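Local atomic coordinates of beta-ketothiolase BktB (Ralstonia eutropha, PDB entry 4NZS), a protein that catalyses the condensation of two acetyl-CoA molecules to acetoacetyl-CoA, and of acetyl-CoA with propionyl-CoA to beta-ketovaleryl-CoA, a step in the production of the copolymer PHBV. Residues A[9-23]-A[256-268]. Numbering follows the deposited sequence.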
loop_
_atom_site.group_PDB
_atom_site.type_symbol
_atom_site.label_atom_id
_atom_site.label_comp_id
_atom_site.label_asym_id
_atom_site.label_seq_id
_atom_site.Cartn_x
_atom_site.Cartn_y
_atom_site.Cartn_z
ATOM N N GLU A 9 -17.767 -28.177 -38.218
ATOM C CA GLU A 9 -16.891 -29.065 -37.419
ATOM C C GLU A 9 -15.504 -28.475 -37.004
ATOM O O GLU A 9 -14.860 -27.802 -37.818
ATOM C CB GLU A 9 -16.683 -30.318 -38.246
ATOM C CG GLU A 9 -15.430 -31.123 -37.948
ATOM C CD GLU A 9 -15.579 -31.981 -36.715
ATOM O OE1 GLU A 9 -15.754 -31.396 -35.608
ATOM O OE2 GLU A 9 -15.518 -33.232 -36.870
ATOM N N VAL A 10 -15.020 -28.779 -35.780
ATOM C CA VAL A 10 -13.719 -28.221 -35.260
ATOM C C VAL A 10 -12.664 -29.200 -34.738
ATOM O O VAL A 10 -12.960 -30.099 -33.952
ATOM C CB VAL A 10 -13.924 -27.200 -34.120
ATOM C CG1 VAL A 10 -14.573 -25.932 -34.649
ATOM C CG2 VAL A 10 -14.700 -27.801 -32.952
ATOM N N VAL A 11 -11.415 -28.971 -35.131
ATOM C CA VAL A 11 -10.310 -29.884 -34.824
ATOM C C VAL A 11 -9.137 -29.150 -34.225
ATOM O O VAL A 11 -9.015 -27.932 -34.397
ATOM C CB VAL A 11 -9.759 -30.538 -36.104
ATOM C CG1 VAL A 11 -10.823 -31.394 -36.749
ATOM C CG2 VAL A 11 -9.246 -29.495 -37.105
ATOM N N VAL A 12 -8.241 -29.902 -33.583
ATOM C CA VAL A 12 -7.060 -29.325 -32.964
ATOM C C VAL A 12 -5.751 -29.657 -33.642
ATOM O O VAL A 12 -5.192 -30.755 -33.477
ATOM C CB VAL A 12 -6.900 -29.785 -31.518
ATOM C CG1 VAL A 12 -5.886 -28.881 -30.841
ATOM C CG2 VAL A 12 -8.263 -29.766 -30.830
ATOM N N VAL A 13 -5.204 -28.661 -34.314
ATOM C CA VAL A 13 -3.987 -28.863 -35.050
ATOM C C VAL A 13 -2.797 -28.972 -34.106
ATOM O O VAL A 13 -2.098 -29.956 -34.111
ATOM C CB VAL A 13 -3.763 -27.756 -36.056
ATOM C CG1 VAL A 13 -2.590 -28.148 -36.950
ATOM C CG2 VAL A 13 -5.025 -27.494 -36.901
ATOM N N SER A 14 -2.566 -27.965 -33.279
ATOM C CA SER A 14 -1.482 -28.007 -32.299
ATOM C C SER A 14 -2.003 -27.752 -30.896
ATOM O O SER A 14 -3.120 -27.212 -30.714
ATOM C CB SER A 14 -0.461 -26.937 -32.613
ATOM O OG SER A 14 -0.989 -25.668 -32.292
ATOM N N GLY A 15 -1.183 -28.123 -29.918
ATOM C CA GLY A 15 -1.538 -27.995 -28.507
ATOM C C GLY A 15 -0.269 -27.959 -27.675
ATOM O O GLY A 15 0.525 -28.875 -27.753
ATOM N N VAL A 16 -0.083 -26.939 -26.841
ATOM C CA VAL A 16 1.219 -26.723 -26.203
ATOM C C VAL A 16 1.104 -25.986 -24.839
ATOM O O VAL A 16 0.070 -25.330 -24.560
ATOM C CB VAL A 16 2.130 -25.962 -27.230
ATOM C CG1 VAL A 16 2.701 -24.646 -26.685
ATOM C CG2 VAL A 16 3.244 -26.854 -27.748
ATOM N N ARG A 17 2.169 -26.065 -24.023
ATOM C CA ARG A 17 2.157 -25.441 -22.707
ATOM C C ARG A 17 3.533 -25.119 -22.108
ATOM O O ARG A 17 4.468 -25.776 -22.383
ATOM C CB ARG A 17 1.442 -26.373 -21.741
ATOM C CG ARG A 17 2.146 -27.683 -21.452
ATOM C CD ARG A 17 1.438 -28.311 -20.248
ATOM N NE ARG A 17 1.965 -29.573 -19.756
ATOM C CZ ARG A 17 2.923 -29.691 -18.849
ATOM N NH1 ARG A 17 3.541 -28.634 -18.363
ATOM N NH2 ARG A 17 3.309 -30.888 -18.458
ATOM N N THR A 18 3.643 -24.088 -21.286
ATOM C CA THR A 18 4.795 -23.997 -20.383
ATOM C C THR A 18 4.734 -25.204 -19.500
ATOM O O THR A 18 3.706 -25.869 -19.437
ATOM C CB THR A 18 4.782 -22.743 -19.468
ATOM O OG1 THR A 18 3.720 -22.820 -18.510
ATOM C CG2 THR A 18 4.619 -21.463 -20.343
ATOM N N ALA A 19 5.866 -25.495 -18.888
ATOM C CA ALA A 19 5.940 -26.343 -17.700
ATOM C C ALA A 19 5.323 -25.587 -16.547
ATOM O O ALA A 19 5.197 -24.370 -16.633
ATOM C CB ALA A 19 7.410 -26.634 -17.381
ATOM N N ILE A 20 5.055 -26.257 -15.427
ATOM C CA ILE A 20 4.342 -25.641 -14.324
ATOM C C ILE A 20 5.293 -25.254 -13.224
ATOM O O ILE A 20 6.091 -26.099 -12.788
ATOM C CB ILE A 20 3.302 -26.590 -13.744
ATOM C CG1 ILE A 20 2.320 -26.976 -14.844
ATOM C CG2 ILE A 20 2.581 -25.920 -12.576
ATOM C CD1 ILE A 20 1.513 -28.252 -14.598
ATOM N N GLY A 21 5.170 -24.001 -12.752
ATOM C CA GLY A 21 5.939 -23.499 -11.639
ATOM C C GLY A 21 5.283 -23.682 -10.263
ATOM O O GLY A 21 4.041 -23.726 -10.147
ATOM N N THR A 22 6.121 -23.752 -9.206
ATOM C CA THR A 22 5.603 -23.719 -7.839
ATOM C C THR A 22 5.367 -22.261 -7.437
ATOM O O THR A 22 5.975 -21.312 -7.984
ATOM C CB THR A 22 6.508 -24.422 -6.781
ATOM O OG1 THR A 22 7.745 -23.713 -6.600
ATOM C CG2 THR A 22 6.844 -25.819 -7.170
ATOM N N PHE A 23 4.483 -22.095 -6.463
ATOM C CA PHE A 23 4.259 -20.803 -5.874
ATOM C C PHE A 23 5.590 -20.193 -5.510
ATOM O O PHE A 23 6.306 -20.720 -4.654
ATOM C CB PHE A 23 3.441 -20.919 -4.602
ATOM C CG PHE A 23 2.858 -19.625 -4.135
ATOM C CD1 PHE A 23 2.116 -18.811 -5.013
ATOM C CD2 PHE A 23 3.027 -19.220 -2.831
ATOM C CE1 PHE A 23 1.547 -17.639 -4.572
ATOM C CE2 PHE A 23 2.477 -18.060 -2.399
ATOM C CZ PHE A 23 1.714 -17.271 -3.268
ATOM N N LEU A 256 -0.419 -24.497 -5.555
ATOM C CA LEU A 256 -0.612 -23.164 -6.089
ATOM C C LEU A 256 0.509 -22.926 -7.086
ATOM O O LEU A 256 1.672 -23.079 -6.766
ATOM C CB LEU A 256 -0.528 -22.146 -4.973
ATOM C CG LEU A 256 -1.264 -22.513 -3.701
ATOM C CD1 LEU A 256 -0.705 -21.751 -2.530
ATOM C CD2 LEU A 256 -2.744 -22.252 -3.866
ATOM N N ASN A 257 0.170 -22.576 -8.310
ATOM C CA ASN A 257 1.138 -22.736 -9.357
ATOM C C ASN A 257 1.005 -21.758 -10.486
ATOM O O ASN A 257 -0.043 -21.172 -10.670
ATOM C CB ASN A 257 1.018 -24.161 -9.864
ATOM C CG ASN A 257 1.528 -25.171 -8.853
ATOM O OD1 ASN A 257 2.744 -25.465 -8.785
ATOM N ND2 ASN A 257 0.605 -25.723 -8.050
ATOM N N ASP A 258 2.074 -21.634 -11.267
ATOM C CA ASP A 258 2.148 -20.674 -12.360
ATOM C C ASP A 258 2.164 -21.396 -13.745
ATOM O O ASP A 258 2.932 -22.349 -13.903
ATOM C CB ASP A 258 3.430 -19.851 -12.195
ATOM C CG ASP A 258 3.551 -19.123 -10.837
ATOM O OD1 ASP A 258 2.603 -18.452 -10.378
ATOM O OD2 ASP A 258 4.669 -19.127 -10.266
ATOM N N ALA A 259 1.343 -20.986 -14.748
ATOM C CA ALA A 259 1.491 -21.560 -16.111
ATOM C C ALA A 259 0.658 -20.981 -17.217
ATOM O O ALA A 259 -0.240 -20.168 -16.998
ATOM C CB ALA A 259 1.262 -23.033 -16.082
ATOM N N ALA A 260 0.994 -21.391 -18.439
ATOM C CA ALA A 260 0.128 -21.133 -19.596
ATOM C C ALA A 260 -0.088 -22.365 -20.488
ATOM O O ALA A 260 0.547 -23.416 -20.331
ATOM C CB ALA A 260 0.692 -19.976 -20.426
ATOM N N ALA A 261 -0.992 -22.239 -21.441
ATOM C CA ALA A 261 -1.250 -23.325 -22.378
ATOM C C ALA A 261 -2.062 -22.850 -23.538
ATOM O O ALA A 261 -3.016 -22.104 -23.300
ATOM C CB ALA A 261 -2.027 -24.418 -21.706
ATOM N N ALA A 262 -1.746 -23.319 -24.759
ATOM C CA ALA A 262 -2.597 -23.010 -25.928
ATOM C C ALA A 262 -2.841 -24.183 -26.873
ATOM O O ALA A 262 -2.026 -25.100 -27.011
ATOM C CB ALA A 262 -2.034 -21.835 -26.714
ATOM N N VAL A 263 -3.997 -24.143 -27.517
ATOM C CA VAL A 263 -4.246 -25.037 -28.617
ATOM C C VAL A 263 -4.550 -24.181 -29.814
ATOM O O VAL A 263 -5.253 -23.158 -29.681
ATOM C CB VAL A 263 -5.412 -25.996 -28.371
ATOM C CG1 VAL A 263 -5.263 -26.639 -27.010
ATOM C CG2 VAL A 263 -6.752 -25.292 -28.526
ATOM N N VAL A 264 -4.020 -24.591 -30.970
ATOM C CA VAL A 264 -4.526 -24.037 -32.212
ATOM C C VAL A 264 -5.615 -24.935 -32.695
ATOM O O VAL A 264 -5.459 -26.132 -32.687
ATOM C CB VAL A 264 -3.469 -23.924 -33.308
ATOM C CG1 VAL A 264 -4.143 -23.484 -34.605
ATOM C CG2 VAL A 264 -2.369 -22.926 -32.907
ATOM N N MET A 265 -6.721 -24.354 -33.105
ATOM C CA MET A 265 -7.802 -25.139 -33.653
ATOM C C MET A 265 -8.199 -24.681 -35.021
ATOM O O MET A 265 -7.806 -23.608 -35.502
ATOM C CB MET A 265 -9.018 -25.037 -32.781
ATOM C CG MET A 265 -9.025 -25.954 -31.592
ATOM S SD MET A 265 -10.176 -25.122 -30.501
ATOM C CE MET A 265 -10.338 -26.350 -29.216
ATOM N N MET A 266 -9.003 -25.530 -35.632
ATOM C CA MET A 266 -9.380 -25.378 -37.003
ATOM C C MET A 266 -10.676 -26.054 -37.277
ATOM O O MET A 266 -10.968 -27.119 -36.719
ATOM C CB MET A 266 -8.326 -26.014 -37.908
ATOM C CG MET A 266 -7.574 -24.969 -38.678
ATOM S SD MET A 266 -6.200 -25.567 -39.664
ATOM C CE MET A 266 -5.458 -23.968 -40.017
ATOM N N GLU A 267 -11.430 -25.418 -38.167
ATOM C CA GLU A 267 -12.411 -26.115 -38.987
ATOM C C GLU A 267 -11.697 -27.242 -39.788
ATOM O O GLU A 267 -10.767 -26.994 -40.586
ATOM C CB GLU A 267 -13.139 -25.142 -39.939
ATOM C CG GLU A 267 -14.642 -25.391 -40.117
ATOM C CD GLU A 267 -14.975 -26.744 -40.721
ATOM O OE1 GLU A 267 -14.191 -27.212 -41.593
ATOM O OE2 GLU A 267 -16.021 -27.323 -40.315
ATOM N N ARG A 268 -12.150 -28.469 -39.536
ATOM C CA ARG A 268 -11.687 -29.670 -40.225
ATOM C C ARG A 268 -11.269 -29.399 -41.649
ATOM O O ARG A 268 -10.118 -29.592 -42.017
ATOM C CB ARG A 268 -12.819 -30.690 -40.221
ATOM C CG ARG A 268 -12.388 -32.126 -40.308
ATOM C CD ARG A 268 -13.529 -32.948 -40.878
ATOM N NE ARG A 268 -13.608 -34.291 -40.303
ATOM C CZ ARG A 268 -12.772 -35.294 -40.573
ATOM N NH1 ARG A 268 -11.738 -35.134 -41.408
ATOM N NH2 ARG A 268 -12.964 -36.473 -39.988
#
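V16 and A262 form a hydrogen-bonded antiparallel pair midway along two neighbouring strands in the buried mixed sheet of the thiolase fold, both in the N-terminal thiolase region. Their two bonds are each 2.7 Å long, from V16 N to A262 O and from A262 N to V16 O. Toward the start of 9-23, V13 and S14 share V264 as their partner in a classic beta bulge, where the chain also turns a corner. After R17 the pairing is interrupted by a loop, and it resumes one residue out of step at G21 and D258. At the start of this break T18 turns its side chain to the partner strand: CB comes near A260 N, CG2 packs against A260 CB, and OG1 accepts the A260 N-H at 3.1 Å, nearly straight at 170°. The same OG1 donates back to A19 O at 2.8 Å, from above the carbonyl plane. A chi1 of 68° tucks OG1 in beside both main-chain bonds and aims it at the A260 N-H. V13 CG2 touches M266 SD at 3.6 Å and also rests on M266 CB. Helix 32-47 packs on the face carrying S14, V16, A260 and V264, while helices 97-110 and 357-375 cover the face of V10, V12, A261 and V263. R17 extends from the sheet to a salt bridge with D222. D258 reaches S126 through OD2. Near N257 the strand comes close to H355, the predicted proton acceptor, so this end of the pair probably borders the active site. At the other end E267, the N-cap of helix 268-274, bonds A269 N through OE1, while its OE2 takes the E9 N-H at 2.9 Å, nearly along the C-O axis.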